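Digeranylgeranylglycerophospholipid reductase (Sulfolobus acidocaldarius, PDB 4OPC) reduces the double bonds of the isoprenoid chains in digeranylgeranylglycerophospholipids, using FAD, to make saturated archaeal membrane lipids. Local coordinates at residues 181-186 against 267-272; 215-220 against 229-234; 345-350 against 419-424; 384-389 against 412-417. All coordinates share one frame; numbering follows the deposited sequence.

Interaction 1. Residues 181-186 against 267-272; sequences KDADVA and GALVPT. With FDA (dihydroflavine-adenine dinucleotide), chain B.
In Thr-272, which pairs with Asp-182, OG1 is set between its own backbone N and carbonyl carbon (chi1 61°). This leaves OG1 2.8 Å from a water. The same water lies within bonding distance of Lys-181 O and, less certainly, of Asp-184 OD1 in one of two modelled conformers. At Leu-269, CG stands anti to the carbonyl carbon (chi1 -79°). CD2 lies 3.6 Å from Asp-184 O. It also packs loosely on Ala-183 CB and Val-185 CB. The backbones carry most of the contact. Asp-184 pairs with Val-270, and Ala-186 with Ala-268, each through two bonds between N and O. A fifth bond, Thr-272 N to Asp-182 O, is 2.8 Å long, with the donor above the carbonyl plane. The face bearing Ala-186, Ala-268 and Val-270 looks onto the reduced flavin. Ala-186 CB is 3.5 Å from methyl C7M of the cofactor, and Ala-268 CB is 3.8 Å from methyl C8M. These small side chains probably let the dimethylbenzene end come close. Beyond the pair, Asp-182 forms a salt bridge with Arg-352 of helix 332-357. This is an antiparallel strand pair at the edge of the large mixed sheet, lining the flavin pocket of the catalytic domain.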
# COMPACT_ATOMS: atom_id res chain seq x y z
N LYS A 181 15.68 0.07 0.24
CA LYS A 181 15.34 -1.00 1.17
C LYS A 181 13.95 -0.82 1.77
O LYS A 181 13.50 -1.69 2.53
CB LYS A 181 16.37 -1.09 2.29
CG LYS A 181 17.74 -1.60 1.82
CD LYS A 181 18.78 -1.59 2.94
CE LYS A 181 19.18 -0.16 3.29
NZ LYS A 181 19.55 0.63 2.07
N ASP A 182 13.26 0.27 1.43
CA ASP A 182 11.91 0.54 1.94
C ASP A 182 10.85 0.20 0.89
O ASP A 182 9.73 0.74 0.92
CB ASP A 182 11.78 2.00 2.39
CG ASP A 182 12.52 2.30 3.69
OD1 ASP A 182 12.98 1.37 4.39
OD2 ASP A 182 12.65 3.49 4.03
N ALA A 183 11.18 -0.71 -0.02
CA ALA A 183 10.20 -1.26 -0.95
C ALA A 183 10.57 -2.69 -1.25
O ALA A 183 11.71 -3.12 -1.00
CB ALA A 183 10.17 -0.44 -2.26
N ASP A 184 9.59 -3.44 -1.74
CA ASP A 184 9.83 -4.77 -2.26
C ASP A 184 9.56 -4.77 -3.77
O ASP A 184 8.78 -3.96 -4.27
CB ASP A 184 8.95 -5.82 -1.55
CG ASP A 184 9.52 -6.26 -0.20
OD1 ASP A 184 10.19 -5.44 0.46
OD2 ASP A 184 9.29 -7.43 0.21
N VAL A 185 10.19 -5.68 -4.48
CA VAL A 185 9.76 -5.97 -5.83
C VAL A 185 8.91 -7.23 -5.66
O VAL A 185 9.24 -8.12 -4.87
CB VAL A 185 10.95 -6.19 -6.80
CG1 VAL A 185 11.88 -7.23 -6.30
CG2 VAL A 185 10.45 -6.56 -8.19
N ALA A 186 7.79 -7.28 -6.36
CA ALA A 186 6.88 -8.40 -6.23
C ALA A 186 6.41 -8.83 -7.62
O ALA A 186 6.32 -8.02 -8.54
CB ALA A 186 5.72 -8.05 -5.32
N GLY A 267 5.04 -8.20 -12.69
CA GLY A 267 5.54 -7.70 -11.43
C GLY A 267 5.59 -6.19 -11.39
O GLY A 267 5.44 -5.52 -12.41
N ALA A 268 5.86 -5.67 -10.20
CA ALA A 268 5.96 -4.23 -9.97
C ALA A 268 6.56 -4.00 -8.58
O ALA A 268 6.69 -4.92 -7.77
CB ALA A 268 4.58 -3.57 -10.07
N LEU A 269 6.92 -2.75 -8.31
CA LEU A 269 7.43 -2.40 -7.00
C LEU A 269 6.30 -2.02 -6.04
O LEU A 269 5.25 -1.53 -6.46
CB LEU A 269 8.43 -1.25 -7.13
CG LEU A 269 9.82 -1.73 -7.60
CD1 LEU A 269 10.39 -0.81 -8.66
CD2 LEU A 269 10.77 -1.84 -6.41
N VAL A 270 6.52 -2.27 -4.75
CA VAL A 270 5.56 -1.89 -3.73
C VAL A 270 6.30 -1.26 -2.53
O VAL A 270 7.20 -1.86 -1.95
CB VAL A 270 4.61 -3.07 -3.36
CG1 VAL A 270 5.39 -4.26 -2.86
CG2 VAL A 270 3.56 -2.65 -2.33
N PRO A 271 5.93 -0.03 -2.18
CA PRO A 271 6.57 0.57 -1.00
C PRO A 271 6.19 -0.15 0.29
O PRO A 271 5.11 -0.71 0.39
CB PRO A 271 6.05 2.01 -1.00
CG PRO A 271 4.72 1.93 -1.73
CD PRO A 271 4.86 0.81 -2.74
N THR A 272 7.11 -0.18 1.26
CA THR A 272 6.85 -0.88 2.52
C THR A 272 7.31 -0.05 3.70
O THR A 272 8.13 -0.49 4.49
CB THR A 272 7.58 -2.24 2.57
OG1 THR A 272 9.00 -2.02 2.48
CG2 THR A 272 7.14 -3.17 1.43
PA FDA B . -1.52 2.13 -9.17
O1A FDA B . -0.12 1.87 -9.58
O2A FDA B . -2.47 0.94 -9.13
O5B FDA B . -2.15 3.20 -10.15
C5B FDA B . -1.38 4.34 -10.59
C4B FDA B . -1.98 4.81 -11.89
O4B FDA B . -1.36 6.06 -12.27
C3B FDA B . -1.80 3.86 -13.07
O3B FDA B . -3.07 3.46 -13.60
C2B FDA B . -0.91 4.64 -14.05
O2B FDA B . -1.23 4.38 -15.41
C1B FDA B . -1.24 6.08 -13.68
N9A FDA B . -0.22 7.09 -13.97
C8A FDA B . 1.07 7.13 -13.51
N7A FDA B . 1.74 8.20 -13.87
C5A FDA B . 0.82 8.92 -14.62
C6A FDA B . 0.88 10.18 -15.24
N6A FDA B . 1.94 10.99 -15.17
N1A FDA B . -0.23 10.63 -15.86
C2A FDA B . -1.31 9.84 -15.90
N3A FDA B . -1.50 8.66 -15.31
C4A FDA B . -0.40 8.26 -14.66
N1 FDA B . -2.31 -4.74 -2.18
C2 FDA B . -3.44 -5.31 -1.63
O2 FDA B . -4.26 -4.64 -1.01
N3 FDA B . -3.62 -6.65 -1.84
C4 FDA B . -2.74 -7.53 -2.44
O4 FDA B . -3.10 -8.68 -2.67
C4X FDA B . -1.57 -6.91 -2.92
N5 FDA B . -0.64 -7.66 -3.57
C5X FDA B . 0.33 -7.06 -4.34
C6 FDA B . 1.10 -7.81 -5.21
C7 FDA B . 2.02 -7.22 -6.06
C7M FDA B . 2.74 -8.06 -7.08
C8 FDA B . 2.22 -5.83 -6.01
C8M FDA B . 3.16 -5.15 -6.97
C9 FDA B . 1.46 -5.07 -5.11
C9A FDA B . 0.51 -5.67 -4.30
N10 FDA B . -0.31 -4.93 -3.41
C10 FDA B . -1.41 -5.53 -2.83
C1' FDA B . -0.22 -3.45 -3.33
C2' FDA B . -1.31 -2.79 -4.20
O2' FDA B . -1.38 -3.42 -5.48
C3' FDA B . -1.01 -1.30 -4.41
O3' FDA B . -0.69 -0.74 -3.14
C4' FDA B . -2.16 -0.47 -4.98
O4' FDA B . -2.74 -1.09 -6.13
C5' FDA B . -1.71 0.93 -5.32
O5' FDA B . -2.78 1.65 -5.96
P FDA B . -2.51 3.09 -6.57
O1P FDA B . -3.79 3.57 -7.12
O2P FDA B . -1.78 3.99 -5.58
O3P FDA B . -1.44 2.85 -7.74
O HOH W 1 11.11 -3.79 2.33

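Interaction 2. Residues 215-220 against 229-234; sequences GYWWYF and VGLGIQ. With PGT ((1S)-2-{[{[(2R)-2,3-dihydroxypropyl]oxy}(hydroxy)phosphoryl]oxy}-1-[(palmitoyloxy)methyl]ethyl stearate), chain C.
The indole of Trp-218 lies flat between the partner strand and a lipid chain. On one face, Gly-230 CA sits 3.8 Å from the six-membered ring centroid, in a CH-pi contact 15° off the normal. The opposite face carries the bound phospholipid, with its C39 3.4 Å from Trp-218 CZ3. Trp-218 CD1 lies 3.4 Å above the Phe-220 ring, over its centre, and both residues touch the flavin. Trp-217 projects from the sheet's other side. Leu-231 CB lies over its five-membered ring, 3.7 Å from the centroid, and Val-229 CG2 meets its edge, 4.1 Å from CZ3. The Tyr-216 ring has lipid C43 over one face, near the rim. Trp-218 CG stands between the backbone N and the carbonyl carbon (chi1 73°). Gly-230, with no side chain, probably lets the ring lie this close. Trp-218 NE1 is held by Asn-228 OD1. An alanine in place of Trp-218 would probably open a gap between Gly-230 and the lipid chain and leave Asn-228 OD1 without its indole partner. Backbone bonds join the hairpin strands, among them Trp-218 N to Gly-230 O at 2.8 Å. The wall facing the lipid is mostly aromatic carbon and glycine. Tyr-216 OH lies near lipid C37 but bonds to His-298 O. The chain is met mainly by apolar contact, consistent with a pocket for isoprenoid chains.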
# COMPACT_ATOMS: atom_id res chain seq x y z
N GLY A 215 10.49 -10.65 2.11
CA GLY A 215 9.07 -10.61 1.78
C GLY A 215 8.42 -11.92 2.14
O GLY A 215 8.58 -12.42 3.26
N TYR A 216 7.68 -12.48 1.20
CA TYR A 216 7.06 -13.78 1.38
C TYR A 216 6.53 -14.28 0.05
O TYR A 216 6.42 -13.53 -0.92
CB TYR A 216 5.96 -13.76 2.44
CG TYR A 216 4.80 -12.80 2.27
CD1 TYR A 216 3.78 -13.06 1.35
CD2 TYR A 216 4.66 -11.68 3.09
CE1 TYR A 216 2.68 -12.21 1.22
CE2 TYR A 216 3.56 -10.83 2.97
CZ TYR A 216 2.58 -11.11 2.04
OH TYR A 216 1.48 -10.29 1.91
N TRP A 217 6.22 -15.58 0.01
CA TRP A 217 5.48 -16.19 -1.08
C TRP A 217 4.01 -16.23 -0.72
O TRP A 217 3.65 -16.28 0.46
CB TRP A 217 5.96 -17.63 -1.31
CG TRP A 217 7.10 -17.78 -2.27
CD1 TRP A 217 8.44 -17.67 -1.99
CD2 TRP A 217 7.01 -18.09 -3.66
NE1 TRP A 217 9.18 -17.89 -3.13
CE2 TRP A 217 8.32 -18.15 -4.17
CE3 TRP A 217 5.94 -18.33 -4.53
CZ2 TRP A 217 8.59 -18.45 -5.50
CZ3 TRP A 217 6.21 -18.63 -5.85
CH2 TRP A 217 7.53 -18.69 -6.32
N TRP A 218 3.15 -16.22 -1.74
CA TRP A 218 1.73 -16.34 -1.47
C TRP A 218 1.01 -17.19 -2.48
O TRP A 218 1.48 -17.38 -3.61
CB TRP A 218 1.07 -14.96 -1.37
CG TRP A 218 0.90 -14.22 -2.67
CD1 TRP A 218 -0.11 -14.38 -3.58
CD2 TRP A 218 1.73 -13.15 -3.16
NE1 TRP A 218 0.06 -13.50 -4.62
CE2 TRP A 218 1.17 -12.73 -4.39
CE3 TRP A 218 2.89 -12.53 -2.70
CZ2 TRP A 218 1.73 -11.70 -5.14
CZ3 TRP A 218 3.45 -11.52 -3.44
CH2 TRP A 218 2.86 -11.11 -4.66
N TYR A 219 -0.16 -17.67 -2.08
CA TYR A 219 -1.02 -18.52 -2.89
C TYR A 219 -2.43 -18.06 -2.52
O TYR A 219 -2.96 -18.43 -1.46
CB TYR A 219 -0.74 -19.99 -2.52
CG TYR A 219 -1.54 -21.06 -3.25
CD1 TYR A 219 -2.84 -21.37 -2.86
CD2 TYR A 219 -0.96 -21.81 -4.26
CE1 TYR A 219 -3.55 -22.37 -3.48
CE2 TYR A 219 -1.66 -22.83 -4.90
CZ TYR A 219 -2.96 -23.10 -4.50
OH TYR A 219 -3.69 -24.10 -5.09
N PHE A 220 -3.01 -17.20 -3.36
CA PHE A 220 -4.29 -16.56 -3.08
C PHE A 220 -5.34 -17.15 -4.02
O PHE A 220 -5.37 -16.80 -5.21
CB PHE A 220 -4.20 -15.04 -3.34
CG PHE A 220 -3.40 -14.26 -2.32
CD1 PHE A 220 -2.85 -14.84 -1.19
CD2 PHE A 220 -3.24 -12.89 -2.50
CE1 PHE A 220 -2.13 -14.08 -0.27
CE2 PHE A 220 -2.53 -12.13 -1.60
CZ PHE A 220 -1.98 -12.72 -0.48
N VAL A 229 -0.59 -16.64 -7.55
CA VAL A 229 0.58 -17.11 -6.80
C VAL A 229 1.76 -16.19 -7.10
O VAL A 229 1.99 -15.80 -8.25
CB VAL A 229 0.91 -18.60 -7.12
CG1 VAL A 229 0.94 -18.86 -8.61
CG2 VAL A 229 2.22 -19.01 -6.47
N GLY A 230 2.49 -15.79 -6.07
CA GLY A 230 3.58 -14.86 -6.29
C GLY A 230 4.51 -14.73 -5.10
O GLY A 230 4.41 -15.48 -4.11
N LEU A 231 5.42 -13.78 -5.20
CA LEU A 231 6.33 -13.48 -4.10
C LEU A 231 6.77 -12.04 -4.13
O LEU A 231 6.70 -11.37 -5.16
CB LEU A 231 7.56 -14.41 -4.11
CG LEU A 231 8.68 -14.02 -5.07
CD1 LEU A 231 10.00 -14.69 -4.66
CD2 LEU A 231 8.34 -14.39 -6.52
N GLY A 232 7.24 -11.57 -2.98
CA GLY A 232 7.87 -10.27 -2.87
C GLY A 232 9.22 -10.45 -2.21
O GLY A 232 9.38 -11.32 -1.32
N ILE A 233 10.21 -9.68 -2.65
CA ILE A 233 11.52 -9.68 -2.01
C ILE A 233 11.95 -8.25 -1.77
O ILE A 233 11.57 -7.35 -2.52
CB ILE A 233 12.58 -10.44 -2.83
CG1 ILE A 233 12.86 -9.73 -4.14
CG2 ILE A 233 12.15 -11.88 -3.10
CD1 ILE A 233 13.92 -10.41 -4.98
N GLN A 234 12.73 -8.03 -0.71
CA GLN A 234 13.18 -6.68 -0.36
C GLN A 234 14.14 -6.10 -1.39
O GLN A 234 15.07 -6.77 -1.84
CB GLN A 234 13.82 -6.69 1.03
CG GLN A 234 14.27 -5.31 1.48
CD GLN A 234 14.76 -5.31 2.90
OE1 GLN A 234 15.23 -6.33 3.41
NE2 GLN A 234 14.70 -4.16 3.54
C48 PGT C . 7.96 -8.40 5.25
C47 PGT C . 7.73 -6.99 4.74
C46 PGT C . 7.45 -7.04 3.25
C45 PGT C . 6.29 -7.97 2.98
C44 PGT C . 5.58 -7.59 1.70
C43 PGT C . 5.92 -8.59 0.61
C42 PGT C . 5.34 -8.09 -0.70
C41 PGT C . 3.84 -8.14 -0.59
C40 PGT C . 3.22 -8.30 -1.95
C39 PGT C . 1.91 -9.04 -1.76
C38 PGT C . 1.04 -8.27 -0.80
C37 PGT C . -0.18 -9.09 -0.48
C36 PGT C . -1.10 -8.27 0.39
C35 PGT C . -2.17 -9.13 1.02
C34 PGT C . -3.09 -8.25 1.83
C33 PGT C . -3.98 -9.07 2.75
C32 PGT C . -5.36 -8.45 2.85
C31 PGT C . -5.41 -7.29 3.83
O31 PGT C . -5.86 -6.23 3.44
O2 PGT C . -4.95 -7.41 5.17
C2 PGT C . -5.93 -7.59 6.17
C1 PGT C . -6.59 -6.29 6.60
O3P PGT C . -6.40 -5.16 5.77
P PGT C . -5.63 -3.91 6.37
O1P PGT C . -4.49 -4.50 7.17
O2P PGT C . -5.10 -3.00 5.28
O4P PGT C . -6.54 -3.04 7.34
C4 PGT C . -7.77 -3.50 7.86
C5 PGT C . -8.34 -2.51 8.85
O5 PGT C . -9.62 -2.10 8.42
C6 PGT C . -7.43 -1.31 8.96
O6 PGT C . -8.00 -0.18 8.34
C3 PGT C . -5.33 -8.13 7.45
O3 PGT C . -4.81 -9.43 7.32
C11 PGT C . -3.68 -9.65 8.14
O11 PGT C . -3.69 -9.26 9.29
C12 PGT C . -2.46 -10.35 7.57
C13 PGT C . -1.59 -10.88 8.69
C14 PGT C . -0.37 -11.55 8.08
C15 PGT C . 0.81 -10.60 8.09
C16 PGT C . 2.06 -11.31 7.62
C17 PGT C . 3.16 -11.07 8.62
C18 PGT C . 4.32 -12.01 8.36
C19 PGT C . 5.28 -11.97 9.54
C20 PGT C . 4.67 -12.66 10.75
C21 PGT C . 5.57 -13.80 11.20
C22 PGT C . 5.49 -13.98 12.70
C23 PGT C . 6.77 -14.63 13.17
C24 PGT C . 6.85 -14.58 14.68
C25 PGT C . 8.16 -13.96 15.10
C26 PGT C . 7.90 -12.80 16.05

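Interaction 3. Residues 345-350 against 419-424; sequences QASLDI and KIKELY
Ala-346 points its CB toward Tyr-424. The methyl sits over the ring centre, 3.4 Å from the centroid and 14° off the normal, a close CH-pi contact. CB is nearest to CE1 and CD1 of the ring. Next to it, Ile-420 turns both of its branches to the partner helix. CG2 lies between the backbone N and the carbonyl carbon of its own residue, and rests 3.6 Å from Ser-347 CA. It lies equally near Ala-346 O. CD1 reaches Ala-346 CB at 4.1 Å. One modelled conformer of Ile-350 adds its CG1 to this patch, crossing Ile-420 at a slant. On the flank, Lys-421 CD passes 3.9 Å from Ser-347 CB. The lysine is bent at chi2 and chi4, and its end leads away to a salt bridge of NZ with Asp-385. No hydrogen bond joins the two helices here. The short segments run nearly antiparallel, at 156°, with their axes 8.2 Å apart. The small Ala-346 and Ser-347 probably permit this close approach. An alanine at Tyr-424 would probably leave the methyl of Ala-346 without its ring cover and rob Trp-437 of its edge-to-face partner. Around the pair, helix 434-452 meets Ile-350 through Leu-445 and Phe-448, and Leu-423 through Val-444. Tyr-424 also touches Arg-274 and Tyr-277. Helix 410-425 thus lies against both helix 332-357 and helix 434-452.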
# COMPACT_ATOMS: atom_id res chain seq x y z
N GLN A 345 0.86 2.42 10.31
CA GLN A 345 1.91 2.15 9.35
C GLN A 345 3.28 2.42 9.91
O GLN A 345 4.21 1.66 9.67
CB GLN A 345 1.76 3.06 8.14
CG GLN A 345 1.07 2.49 6.97
CD GLN A 345 1.06 3.48 5.83
OE1 GLN A 345 0.18 4.31 5.74
NE2 GLN A 345 2.07 3.42 4.98
N ALA A 346 3.42 3.53 10.62
CA ALA A 346 4.72 3.91 11.17
C ALA A 346 5.21 2.86 12.16
O ALA A 346 6.38 2.46 12.13
CB ALA A 346 4.63 5.27 11.85
N SER A 347 4.33 2.41 13.04
CA SER A 347 4.65 1.34 13.98
C SER A 347 5.08 0.08 13.23
O SER A 347 6.05 -0.59 13.61
CB SER A 347 3.41 1.04 14.83
OG SER A 347 3.66 -0.00 15.75
N LEU A 348 4.35 -0.25 12.17
CA LEU A 348 4.64 -1.45 11.40
C LEU A 348 5.92 -1.33 10.57
O LEU A 348 6.52 -2.34 10.23
CB LEU A 348 3.44 -1.84 10.55
CG LEU A 348 2.25 -2.30 11.39
CD1 LEU A 348 1.07 -2.57 10.47
CD2 LEU A 348 2.59 -3.54 12.23
N ASP A 349 6.34 -0.10 10.27
CA ASP A 349 7.60 0.14 9.57
C ASP A 349 8.75 -0.36 10.46
O ASP A 349 9.68 -1.03 10.00
CB ASP A 349 7.69 1.65 9.24
CG ASP A 349 8.81 2.03 8.27
OD1 ASP A 349 9.71 1.21 7.99
OD2 ASP A 349 8.80 3.19 7.83
N ILE A 350 8.67 -0.09 11.76
CA ILE A 350 9.62 -0.62 12.74
C ILE A 350 9.55 -2.14 12.80
O ILE A 350 10.57 -2.84 12.72
CB ILE A 350 9.33 -0.06 14.16
CG1 ILE A 350 9.63 1.44 14.22
CG2 ILE A 350 10.13 -0.79 15.21
CD1 ILE A 350 11.10 1.79 14.13
N LYS A 419 6.89 4.03 20.73
CA LYS A 419 7.47 5.36 20.63
C LYS A 419 7.13 6.05 19.31
O LYS A 419 6.73 7.22 19.29
CB LYS A 419 8.99 5.29 20.79
CG LYS A 419 9.66 6.65 20.63
CD LYS A 419 11.03 6.69 21.29
CE LYS A 419 11.56 8.12 21.32
NZ LYS A 419 12.89 8.22 21.98
N ILE A 420 7.28 5.34 18.20
CA ILE A 420 6.96 5.94 16.92
C ILE A 420 5.45 6.16 16.79
O ILE A 420 5.02 7.18 16.25
CB ILE A 420 7.59 5.16 15.73
CG1 ILE A 420 7.74 6.07 14.51
CG2 ILE A 420 6.79 3.91 15.41
CD1 ILE A 420 8.48 5.41 13.36
N LYS A 421 4.64 5.26 17.33
CA LYS A 421 3.19 5.42 17.25
C LYS A 421 2.78 6.70 17.96
O LYS A 421 1.97 7.48 17.44
CB LYS A 421 2.45 4.22 17.85
CG LYS A 421 0.96 4.22 17.55
CD LYS A 421 0.57 3.05 16.66
CE LYS A 421 -0.93 2.93 16.52
NZ LYS A 421 -1.58 2.62 17.82
N GLU A 422 3.37 6.94 19.13
CA GLU A 422 3.11 8.15 19.90
C GLU A 422 3.53 9.42 19.15
O GLU A 422 2.83 10.43 19.21
CB GLU A 422 3.80 8.08 21.27
CG GLU A 422 3.19 7.04 22.19
CD GLU A 422 3.94 6.90 23.50
OE1 GLU A 422 5.00 7.55 23.65
OE2 GLU A 422 3.47 6.14 24.38
N LEU A 423 4.66 9.38 18.46
CA LEU A 423 5.08 10.51 17.65
C LEU A 423 4.03 10.80 16.58
O LEU A 423 3.71 11.96 16.31
CB LEU A 423 6.43 10.26 16.97
CG LEU A 423 7.68 10.64 17.77
CD1 LEU A 423 8.92 10.19 17.03
CD2 LEU A 423 7.71 12.14 18.01
N TYR A 424 3.50 9.74 15.96
CA TYR A 424 2.48 9.92 14.94
C TYR A 424 1.13 10.37 15.50
O TYR A 424 0.42 11.13 14.84
CB TYR A 424 2.35 8.67 14.06
CG TYR A 424 3.38 8.66 12.97
CD1 TYR A 424 4.73 8.45 13.27
CD2 TYR A 424 3.02 8.92 11.65
CE1 TYR A 424 5.68 8.46 12.28
CE2 TYR A 424 3.97 8.93 10.65
CZ TYR A 424 5.30 8.70 10.97
OH TYR A 424 6.25 8.73 9.97

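Interaction 4. Residues 384-389 against 412-417; sequences GDLHLS and AVAESM
Leu-386 and Ala-414 make the centre of this contact. Ala-414 CB lies 3.7 Å from Leu-386 CD2 and 3.5 Å from Leu-386 O. The leucine holds CG anti to its backbone N (chi1 174°), against the alanine methyl. Met-417 crosses Leu-386 at a slant. Its chain bends at the last torsion (chi3 63°), and CE comes 3.9 Å from Leu-386 CB and 3.7 Å from Gly-384 O. At the outer edge, Leu-388 CD2 touches Glu-415 CG at 3.9 Å and also reaches Ala-414 CB. No direct hydrogen bond crosses the contact, but a water lies between the segments. It accepts from Leu-386 N at 3.1 Å and can donate to Ala-414 O, though other acceptors compete. The first segment is a link between two helices. Gly-384 leaves helix 374-383 with a positive phi of 75°, and His-387 takes the N-cap position of helix 388-397. Leu-386, between them, lies against helix 410-425. Further out, Gly-384 O is hydrogen-bonded to Ser-347 OG of helix 332-357, in one modelled conformer of the serine, which ties the link to that helix. Met-417 also meets Ile-350 and Phe-351 there. Val-413 touches Phe-354 of the same helix and Phe-448 of helix 434-452.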
# COMPACT_ATOMS: atom_id res chain seq x y z
N GLY A 384 -1.27 -1.95 14.83
CA GLY A 384 0.13 -1.56 14.95
C GLY A 384 0.63 -1.62 16.37
O GLY A 384 1.63 -0.99 16.72
N ASP A 385 -0.06 -2.38 17.21
CA ASP A 385 0.30 -2.46 18.61
C ASP A 385 0.93 -3.80 18.96
O ASP A 385 0.44 -4.86 18.57
CB ASP A 385 -0.92 -2.22 19.50
CG ASP A 385 -1.42 -0.81 19.42
OD1 ASP A 385 -0.61 0.09 19.09
OD2 ASP A 385 -2.62 -0.59 19.69
N LEU A 386 2.03 -3.74 19.68
CA LEU A 386 2.64 -4.92 20.24
C LEU A 386 2.82 -4.60 21.71
O LEU A 386 3.76 -3.92 22.09
CB LEU A 386 3.99 -5.20 19.58
CG LEU A 386 4.81 -6.34 20.18
CD1 LEU A 386 4.00 -7.62 20.19
CD2 LEU A 386 6.10 -6.53 19.40
N HIS A 387 1.87 -5.04 22.53
CA HIS A 387 1.81 -4.60 23.91
C HIS A 387 3.01 -5.15 24.67
O HIS A 387 3.41 -6.29 24.47
CB HIS A 387 0.48 -5.01 24.56
CG HIS A 387 -0.72 -4.43 23.88
ND1 HIS A 387 -1.07 -3.10 23.98
CD2 HIS A 387 -1.63 -4.99 23.05
CE1 HIS A 387 -2.15 -2.88 23.27
NE2 HIS A 387 -2.51 -4.01 22.69
N LEU A 388 3.59 -4.30 25.52
CA LEU A 388 4.78 -4.65 26.30
C LEU A 388 4.56 -5.95 27.06
O LEU A 388 5.48 -6.76 27.20
CB LEU A 388 5.15 -3.52 27.26
CG LEU A 388 5.50 -2.17 26.63
CD1 LEU A 388 5.83 -1.14 27.69
CD2 LEU A 388 6.66 -2.32 25.65
N SER A 389 3.33 -6.16 27.50
CA SER A 389 2.91 -7.40 28.16
C SER A 389 3.10 -8.64 27.29
O SER A 389 3.71 -9.62 27.73
CB SER A 389 1.44 -7.29 28.56
OG SER A 389 0.92 -8.56 28.90
N ALA A 412 12.47 -4.63 23.01
CA ALA A 412 12.94 -3.34 22.52
C ALA A 412 12.20 -2.92 21.25
O ALA A 412 11.93 -1.74 21.04
CB ALA A 412 14.43 -3.39 22.25
N VAL A 413 11.88 -3.89 20.39
CA VAL A 413 11.12 -3.61 19.19
C VAL A 413 9.76 -3.05 19.57
O VAL A 413 9.32 -2.03 19.01
CB VAL A 413 10.97 -4.88 18.34
CG1 VAL A 413 10.03 -4.63 17.19
CG2 VAL A 413 12.32 -5.32 17.82
N ALA A 414 9.10 -3.69 20.53
CA ALA A 414 7.80 -3.21 21.01
C ALA A 414 7.88 -1.79 21.57
O ALA A 414 6.97 -0.98 21.36
CB ALA A 414 7.22 -4.16 22.04
N GLU A 415 8.98 -1.48 22.25
CA GLU A 415 9.20 -0.15 22.81
C GLU A 415 9.34 0.88 21.69
O GLU A 415 8.76 1.96 21.77
CB GLU A 415 10.44 -0.14 23.71
CG GLU A 415 10.24 -0.89 25.02
CD GLU A 415 11.55 -1.18 25.74
OE1 GLU A 415 12.63 -0.87 25.19
OE2 GLU A 415 11.50 -1.72 26.87
N SER A 416 10.11 0.54 20.66
CA SER A 416 10.30 1.46 19.54
C SER A 416 8.99 1.66 18.77
O SER A 416 8.70 2.78 18.32
CB SER A 416 11.39 0.95 18.59
OG SER A 416 12.67 1.05 19.21
N MET A 417 8.21 0.59 18.61
CA MET A 417 6.89 0.70 17.99
C MET A 417 5.98 1.67 18.73
O MET A 417 5.35 2.53 18.11
CB MET A 417 6.22 -0.67 17.86
CG MET A 417 6.94 -1.62 16.89
SD MET A 417 6.31 -3.31 16.94
CE MET A 417 4.62 -3.09 16.39
O HOH W 2 3.93 -1.53 20.66

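Interactions 1 and 2 belong to one mixed sheet, their centres 11 Å apart. Strands 183-193 and 226-234 are neighbours in it, and Val-185 O probably bonds to Ile-233 N. Along the chain, interaction 2 is nested within the loop closed by interaction 1. Interactions 3 and 4 come later and share helix 410-425, with centres 10 Å apart. Interaction 4 is likewise nested within interaction 3. Interactions 1 and 3 barely touch, Thr-272 O lying 4.2 Å from Asp-349 OD1, but Arg-352 forms salt bridges with both Asp-182 and Asp-349. Interactions 1 and 4, centres about 25 Å apart, do not touch. The sheet contacts line the flavin and lipid pockets, while the helical contacts lie farther from the flavin.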